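Local coordinates for protein phosphoribosylaminoimidazole carboxylase, ATPase subunit (Thermus thermophilus, PDB 3AW8) that probably catalyses the ATP-dependent carboxylation of 5-aminoimidazole ribonucleotide with bicarbonate to N5-carboxyaminoimidazole ribonucleotide in de novo purine biosynthesis, at residues L62-V72 and L84-Q95; L23-S31 and L53-A61. All coordinates share one frame; numbering follows the deposited sequence.

Contact 1: residues L62-V72 and L84-Q95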
# COMPACT_ATOMS: atom_id res chain seq x y z
N LEU A 62 -18.97 0.45 12.34
CA LEU A 62 -19.21 1.87 12.07
C LEU A 62 -19.44 2.06 10.57
O LEU A 62 -19.20 1.15 9.78
CB LEU A 62 -18.01 2.71 12.54
CG LEU A 62 -16.67 2.62 11.80
CD1 LEU A 62 -16.65 3.60 10.63
CD2 LEU A 62 -15.53 2.95 12.75
N VAL A 63 -19.91 3.24 10.18
CA VAL A 63 -20.17 3.53 8.79
C VAL A 63 -19.62 4.89 8.40
O VAL A 63 -19.82 5.87 9.11
CB VAL A 63 -21.68 3.52 8.49
CG1 VAL A 63 -21.93 3.99 7.06
CG2 VAL A 63 -22.23 2.12 8.69
N THR A 64 -18.92 4.93 7.27
CA THR A 64 -18.35 6.17 6.75
C THR A 64 -18.75 6.22 5.26
O THR A 64 -19.38 5.28 4.77
CB THR A 64 -16.81 6.17 6.93
OG1 THR A 64 -16.26 7.43 6.51
CG2 THR A 64 -16.17 5.03 6.14
N TYR A 65 -18.42 7.29 4.55
CA TYR A 65 -18.80 7.37 3.14
C TYR A 65 -17.70 7.95 2.25
O TYR A 65 -16.85 8.69 2.73
CB TYR A 65 -20.08 8.21 2.99
CG TYR A 65 -20.12 9.40 3.91
CD1 TYR A 65 -20.59 9.29 5.22
CD2 TYR A 65 -19.64 10.64 3.49
CE1 TYR A 65 -20.58 10.38 6.10
CE2 TYR A 65 -19.62 11.74 4.36
CZ TYR A 65 -20.09 11.60 5.65
OH TYR A 65 -20.06 12.69 6.49
N GLU A 66 -17.74 7.60 0.96
CA GLU A 66 -16.74 8.09 0.00
C GLU A 66 -17.39 8.80 -1.17
O GLU A 66 -16.77 9.61 -1.84
CB GLU A 66 -15.87 6.93 -0.51
CG GLU A 66 -16.64 5.81 -1.22
CD GLU A 66 -16.50 5.84 -2.74
OE1 GLU A 66 -17.49 6.14 -3.44
OE2 GLU A 66 -15.39 5.54 -3.24
N PHE A 67 -18.65 8.47 -1.43
CA PHE A 67 -19.42 9.08 -2.51
C PHE A 67 -19.94 10.41 -1.96
O PHE A 67 -20.85 10.43 -1.14
CB PHE A 67 -20.56 8.13 -2.85
CG PHE A 67 -21.53 8.67 -3.85
CD1 PHE A 67 -22.80 8.12 -3.95
CD2 PHE A 67 -21.18 9.70 -4.72
CE1 PHE A 67 -23.71 8.58 -4.89
CE2 PHE A 67 -22.09 10.18 -5.66
CZ PHE A 67 -23.36 9.61 -5.75
N GLU A 68 -19.36 11.53 -2.41
CA GLU A 68 -19.75 12.86 -1.90
C GLU A 68 -21.20 13.30 -2.08
O GLU A 68 -21.69 14.15 -1.34
CB GLU A 68 -18.84 13.95 -2.48
CG GLU A 68 -18.77 15.20 -1.60
CD GLU A 68 -18.10 16.39 -2.28
OE1 GLU A 68 -17.19 16.17 -3.12
OE2 GLU A 68 -18.48 17.55 -1.98
N ASN A 69 -21.89 12.74 -3.08
CA ASN A 69 -23.27 13.10 -3.31
C ASN A 69 -24.24 12.07 -2.77
O ASN A 69 -25.41 12.05 -3.15
CB ASN A 69 -23.54 13.33 -4.79
CG ASN A 69 -23.24 14.75 -5.21
OD1 ASN A 69 -23.19 15.65 -4.37
ND2 ASN A 69 -23.05 14.96 -6.51
N VAL A 70 -23.75 11.21 -1.88
CA VAL A 70 -24.61 10.20 -1.29
C VAL A 70 -25.77 10.92 -0.62
O VAL A 70 -25.58 11.97 0.01
CB VAL A 70 -23.85 9.38 -0.23
CG1 VAL A 70 -23.47 10.25 0.96
CG2 VAL A 70 -24.70 8.20 0.20
N PRO A 71 -27.00 10.38 -0.75
CA PRO A 71 -28.20 10.97 -0.15
C PRO A 71 -28.01 11.09 1.35
O PRO A 71 -27.81 10.08 2.02
CB PRO A 71 -29.29 9.97 -0.51
CG PRO A 71 -28.83 9.42 -1.81
CD PRO A 71 -27.36 9.20 -1.56
N VAL A 72 -28.06 12.30 1.89
CA VAL A 72 -27.89 12.48 3.32
C VAL A 72 -28.94 11.68 4.10
O VAL A 72 -28.77 11.35 5.27
CB VAL A 72 -27.97 13.96 3.72
CG1 VAL A 72 -29.40 14.44 3.59
CG2 VAL A 72 -27.45 14.15 5.13
N LEU A 84 -21.38 6.87 12.95
CA LEU A 84 -21.22 7.38 11.60
C LEU A 84 -20.25 8.54 11.60
O LEU A 84 -20.48 9.55 12.25
CB LEU A 84 -22.57 7.86 11.06
CG LEU A 84 -22.60 8.46 9.66
CD1 LEU A 84 -22.67 7.34 8.64
CD2 LEU A 84 -23.81 9.39 9.51
N TYR A 85 -19.15 8.39 10.86
CA TYR A 85 -18.15 9.45 10.78
C TYR A 85 -17.73 9.63 9.33
O TYR A 85 -17.48 8.66 8.64
CB TYR A 85 -16.92 9.11 11.61
CG TYR A 85 -17.20 8.56 12.99
CD1 TYR A 85 -17.52 7.21 13.16
CD2 TYR A 85 -17.12 9.37 14.12
CE1 TYR A 85 -17.73 6.68 14.43
CE2 TYR A 85 -17.33 8.84 15.40
CZ TYR A 85 -17.63 7.50 15.54
OH TYR A 85 -17.83 6.96 16.80
N PRO A 86 -17.67 10.88 8.85
CA PRO A 86 -17.95 12.14 9.55
C PRO A 86 -19.44 12.26 9.83
O PRO A 86 -20.24 11.48 9.33
CB PRO A 86 -17.48 13.20 8.56
CG PRO A 86 -16.42 12.51 7.78
CD PRO A 86 -17.05 11.16 7.54
N PRO A 87 -19.83 13.26 10.65
CA PRO A 87 -21.24 13.48 10.99
C PRO A 87 -22.07 13.85 9.77
O PRO A 87 -21.57 14.50 8.85
CB PRO A 87 -21.17 14.62 12.00
CG PRO A 87 -19.83 14.45 12.62
CD PRO A 87 -18.95 14.13 11.45
N ALA A 88 -23.33 13.45 9.77
CA ALA A 88 -24.24 13.74 8.66
C ALA A 88 -24.32 15.23 8.34
O ALA A 88 -24.59 15.61 7.20
CB ALA A 88 -25.64 13.21 8.97
N LYS A 89 -24.08 16.07 9.34
CA LYS A 89 -24.13 17.52 9.14
C LYS A 89 -23.15 17.94 8.05
O LYS A 89 -23.50 18.75 7.18
CB LYS A 89 -23.80 18.24 10.45
CG LYS A 89 -23.95 19.77 10.40
CD LYS A 89 -23.43 20.38 11.70
CE LYS A 89 -23.54 21.90 11.73
NZ LYS A 89 -24.95 22.37 11.74
N ALA A 90 -21.93 17.41 8.11
CA ALA A 90 -20.88 17.73 7.14
C ALA A 90 -21.36 17.51 5.71
O ALA A 90 -21.05 18.30 4.82
CB ALA A 90 -19.65 16.88 7.42
N LEU A 91 -22.12 16.45 5.48
CA LEU A 91 -22.67 16.18 4.16
C LEU A 91 -23.64 17.28 3.79
O LEU A 91 -23.63 17.80 2.68
CB LEU A 91 -23.42 14.85 4.14
CG LEU A 91 -22.63 13.57 3.88
CD1 LEU A 91 -23.58 12.39 3.89
CD2 LEU A 91 -21.94 13.68 2.54
N GLU A 92 -24.50 17.63 4.75
CA GLU A 92 -25.51 18.67 4.57
C GLU A 92 -24.82 19.96 4.12
O GLU A 92 -25.15 20.52 3.07
CB GLU A 92 -26.24 18.90 5.90
CG GLU A 92 -27.67 19.42 5.78
CD GLU A 92 -28.71 18.30 5.82
OE1 GLU A 92 -28.71 17.53 6.82
OE2 GLU A 92 -29.53 18.20 4.87
N VAL A 93 -23.87 20.42 4.92
CA VAL A 93 -23.14 21.64 4.61
C VAL A 93 -22.47 21.58 3.24
O VAL A 93 -22.64 22.47 2.41
CB VAL A 93 -22.04 21.91 5.67
CG1 VAL A 93 -21.25 23.15 5.30
CG2 VAL A 93 -22.67 22.08 7.04
N ALA A 94 -21.72 20.51 3.00
CA ALA A 94 -20.97 20.34 1.76
C ALA A 94 -21.77 20.11 0.48
O ALA A 94 -21.26 20.31 -0.61
CB ALA A 94 -19.96 19.21 1.92
N GLN A 95 -23.03 19.70 0.61
CA GLN A 95 -23.84 19.44 -0.57
C GLN A 95 -24.66 20.63 -1.07
O GLN A 95 -25.42 20.51 -2.04
CB GLN A 95 -24.75 18.23 -0.31
CG GLN A 95 -24.00 16.92 -0.07
CD GLN A 95 -24.91 15.69 -0.09
OE1 GLN A 95 -26.01 15.72 0.45
NE2 GLN A 95 -24.43 14.61 -0.69
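Tyr-65 and Leu-91 make the dense centre of this contact. The phenol leaves the end of strand 62-65 with its CG between the backbone N and the carbonyl carbon (chi1 39°), which swings the ring across to helix 88-94. There Leu-91 CD1 sits over one ring face, 4.0 Å from the centroid of the Tyr-65 ring, a CH-pi contact close to the ring normal. The same methyl meets Val-70, Leu-91 CD1 to Val-70 CG1 3.6 Å, while the other branch, Leu-91 CD2, presses on Tyr-65 CE2 at 3.5 Å. At the tip, Tyr-65 OH lies near the carbonyl oxygens of both Pro-86 and Pro-87; either bond is weak, and one proton cannot serve both.

Beside the ring the backbones touch at a single bridge, Val-63 with Leu-84. Tyr-85 N donates to Val-63 O (3.1 Å), and Thr-64 OG1 bonds in the carbonyl plane to Tyr-85 O at 2.7 Å, just before the cis peptide bond of Pro-86; His-282 is a second partner of that hydroxyl. Strand 62-65 is the last in the order of the parallel Rossmann-like sheet of the preATP-grasp domain, and the chain comes back to its edge at Leu-84 after helix 72-81.

Val-72 continues the packing, its CG2 4.2 Å from Leu-91 CB and also against Ala-88. Gln-95 NE2 reaches back to the turn 67-70 and gives one hydrogen to Glu-68 O (2.9 Å) and the other to Val-70 O (3.0 Å), the first near its amide plane; this double grip fixes the rotation of the amide. Only the rim opens to solvent, with exposed Asn-69 and the partly exposed Glu-68, salt-bridged to Arg-262, and Glu-92, salt-bridged to Arg-76.

Contact 2: residues L23-S31 and L53-A61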
# COMPACT_ATOMS: atom_id res chain seq x y z
N LEU A 23 -8.31 -4.78 9.13
CA LEU A 23 -9.72 -4.41 9.09
C LEU A 23 -10.51 -5.16 8.00
O LEU A 23 -9.94 -5.88 7.18
CB LEU A 23 -9.85 -2.91 8.87
CG LEU A 23 -9.10 -1.97 9.83
CD1 LEU A 23 -9.23 -0.53 9.34
CD2 LEU A 23 -9.66 -2.10 11.24
N SER A 24 -11.82 -4.97 8.02
CA SER A 24 -12.72 -5.60 7.05
C SER A 24 -13.62 -4.52 6.48
O SER A 24 -13.87 -3.50 7.12
CB SER A 24 -13.58 -6.66 7.72
OG SER A 24 -12.75 -7.67 8.23
N PHE A 25 -14.12 -4.75 5.28
CA PHE A 25 -14.95 -3.74 4.64
C PHE A 25 -16.15 -4.30 3.93
O PHE A 25 -16.15 -5.47 3.54
CB PHE A 25 -14.09 -2.95 3.63
CG PHE A 25 -12.94 -2.24 4.25
CD1 PHE A 25 -13.07 -0.94 4.71
CD2 PHE A 25 -11.73 -2.90 4.46
CE1 PHE A 25 -12.02 -0.30 5.37
CE2 PHE A 25 -10.67 -2.28 5.12
CZ PHE A 25 -10.82 -0.97 5.58
N ARG A 26 -17.16 -3.46 3.78
CA ARG A 26 -18.37 -3.79 3.06
C ARG A 26 -18.79 -2.50 2.37
O ARG A 26 -18.89 -1.45 3.01
CB ARG A 26 -19.48 -4.27 3.99
CG ARG A 26 -20.76 -4.61 3.24
CD ARG A 26 -21.85 -5.06 4.19
NE ARG A 26 -21.52 -6.32 4.85
CZ ARG A 26 -22.05 -6.70 6.01
NH1 ARG A 26 -22.92 -5.93 6.63
NH2 ARG A 26 -21.70 -7.86 6.54
N PHE A 27 -19.03 -2.56 1.07
CA PHE A 27 -19.43 -1.36 0.35
C PHE A 27 -20.88 -1.46 -0.09
O PHE A 27 -21.44 -2.55 -0.18
CB PHE A 27 -18.55 -1.14 -0.90
CG PHE A 27 -17.09 -1.10 -0.61
CD1 PHE A 27 -16.33 -2.26 -0.61
CD2 PHE A 27 -16.47 0.10 -0.26
CE1 PHE A 27 -14.98 -2.23 -0.26
CE2 PHE A 27 -15.13 0.14 0.09
CZ PHE A 27 -14.38 -1.03 0.09
N LEU A 28 -21.48 -0.30 -0.35
CA LEU A 28 -22.85 -0.23 -0.85
C LEU A 28 -22.73 0.67 -2.07
O LEU A 28 -22.11 1.73 -2.00
CB LEU A 28 -23.80 0.42 0.17
CG LEU A 28 -25.30 0.09 0.01
CD1 LEU A 28 -26.13 1.12 0.76
CD2 LEU A 28 -25.71 0.10 -1.45
N ASP A 29 -23.29 0.24 -3.19
CA ASP A 29 -23.26 1.02 -4.41
C ASP A 29 -24.30 0.44 -5.34
O ASP A 29 -24.49 -0.77 -5.38
CB ASP A 29 -21.87 0.96 -5.07
CG ASP A 29 -21.67 2.06 -6.11
OD1 ASP A 29 -22.26 1.97 -7.21
OD2 ASP A 29 -20.95 3.04 -5.80
N PRO A 30 -25.00 1.30 -6.08
CA PRO A 30 -26.04 0.87 -7.01
C PRO A 30 -25.52 0.17 -8.27
O PRO A 30 -26.29 -0.44 -9.02
CB PRO A 30 -26.79 2.17 -7.32
CG PRO A 30 -25.73 3.21 -7.18
CD PRO A 30 -25.00 2.77 -5.94
N SER A 31 -24.22 0.24 -8.51
CA SER A 31 -23.64 -0.39 -9.68
C SER A 31 -22.87 -1.65 -9.36
O SER A 31 -21.93 -1.63 -8.57
CB SER A 31 -22.73 0.59 -10.40
OG SER A 31 -22.10 -0.07 -11.48
N LEU A 53 -30.09 -0.71 2.28
CA LEU A 53 -29.40 0.08 3.28
C LEU A 53 -29.22 -0.70 4.58
O LEU A 53 -28.09 -0.89 5.04
CB LEU A 53 -30.16 1.38 3.56
CG LEU A 53 -29.35 2.67 3.61
CD1 LEU A 53 -30.06 3.68 4.48
CD2 LEU A 53 -27.98 2.42 4.18
N LEU A 54 -30.33 -1.15 5.16
CA LEU A 54 -30.30 -1.90 6.43
C LEU A 54 -29.58 -3.25 6.34
O LEU A 54 -28.93 -3.69 7.29
CB LEU A 54 -31.72 -2.09 6.95
CG LEU A 54 -32.46 -0.76 7.18
CD1 LEU A 54 -33.90 -1.05 7.54
CD2 LEU A 54 -31.78 0.05 8.28
N ARG A 55 -29.72 -3.92 5.19
CA ARG A 55 -29.06 -5.20 4.98
C ARG A 55 -27.54 -4.98 5.04
O ARG A 55 -26.82 -5.72 5.70
CB ARG A 55 -29.46 -5.77 3.62
CG ARG A 55 -28.79 -7.09 3.28
CD ARG A 55 -29.40 -7.76 2.05
NE ARG A 55 -29.26 -6.97 0.82
CZ ARG A 55 -30.24 -6.27 0.24
NH1 ARG A 55 -30.01 -5.59 -0.87
NH2 ARG A 55 -31.46 -6.25 0.78
N PHE A 56 -27.08 -3.94 4.34
CA PHE A 56 -25.66 -3.60 4.31
C PHE A 56 -25.14 -3.16 5.69
O PHE A 56 -23.97 -3.36 6.02
CB PHE A 56 -25.44 -2.49 3.25
CG PHE A 56 -24.39 -1.47 3.62
CD1 PHE A 56 -24.71 -0.36 4.40
CD2 PHE A 56 -23.07 -1.62 3.19
CE1 PHE A 56 -23.75 0.58 4.75
CE2 PHE A 56 -22.09 -0.68 3.54
CZ PHE A 56 -22.43 0.43 4.33
N ALA A 57 -26.01 -2.59 6.51
CA ALA A 57 -25.57 -2.12 7.82
C ALA A 57 -25.38 -3.17 8.90
O ALA A 57 -24.70 -2.92 9.89
CB ALA A 57 -26.52 -1.04 8.31
N GLU A 58 -25.95 -4.35 8.71
CA GLU A 58 -25.86 -5.42 9.71
C GLU A 58 -24.45 -5.77 10.14
O GLU A 58 -23.56 -5.95 9.32
CB GLU A 58 -26.57 -6.68 9.20
CG GLU A 58 -25.75 -7.55 8.24
CD GLU A 58 -24.82 -8.51 8.98
OE1 GLU A 58 -23.89 -9.06 8.33
OE2 GLU A 58 -25.01 -8.71 10.20
N GLY A 59 -24.25 -5.87 11.45
CA GLY A 59 -22.95 -6.23 11.98
C GLY A 59 -21.86 -5.19 11.87
O GLY A 59 -20.80 -5.34 12.49
N LEU A 60 -22.08 -4.13 11.11
CA LEU A 60 -21.06 -3.11 10.96
C LEU A 60 -20.66 -2.50 12.30
O LEU A 60 -21.48 -2.31 13.20
CB LEU A 60 -21.54 -2.01 10.01
CG LEU A 60 -21.75 -2.47 8.57
CD1 LEU A 60 -22.35 -1.32 7.74
CD2 LEU A 60 -20.42 -2.94 7.99
N ALA A 61 -19.38 -2.19 12.43
CA ALA A 61 -18.88 -1.58 13.64
C ALA A 61 -19.17 -0.10 13.53
O ALA A 61 -19.56 0.54 14.51
CB ALA A 61 -17.40 -1.83 13.77
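In the Rossmann-like sheet of the preATP-grasp domain, strand 25-29 has helix 50-57 running alongside one face, where Arg-26 and Leu-28 meet Phe-56. The short strand and helix segments are antiparallel (171°), their axes 9.1 Å apart. Leu-28 CB stands over one face of the Phe-56 ring, 3.9 Å from the centroid of that ring in a CH-pi contact, and Leu-60 CD1 covers the opposite face, clamping the ring. The helix belongs to the beta-alpha-beta crossover from strand 41-44 to the parallel strand 62-65, and packs on the sheet at strand 25-29.

Arg-26 reaches the carbonyls where the helix gives way to the turn 57-60. Its chain runs extended past the Phe-56 ring and bends at chi3 (-66°), bringing NH1 to 2.8 Å from both Phe-56 O and Glu-58 O. It stands 52° above the carbonyl plane of Phe-56 but in that of Glu-58. Arg-26 NH2 adds a salt bridge to Glu-58 OE1 (3.1 Å), met from above the carboxylate plane. A leucine in its place would probably leave the carbonyls of Phe-56 and Glu-58 without these donors and set the Glu-58 carboxylate free to turn.

How the contacts relate
The chain completes contact 2 at Ala-61 and starts contact 1 at the next residue, so helix 50-57 leads through the turn 57-60 into strand 62-65. The two join through one parallel sheet, in which strand 2-5 lies between strands 25-29 and 62-65 and hydrogen-bonds to both; their centres are 15 Å apart, with no touch beyond the chain junction. They differ in their distance from the nucleotide. Contact 1 lies near the pocket without lining it, the Glu-68 side chain coming to about 8 Å from the bound AMP and about 6 Å from the side chain of Glu-258, a pocket residue. Contact 2 is remote from the nucleotide, its centre about 22 Å from the chain's centre against 13 Å for that of contact 1.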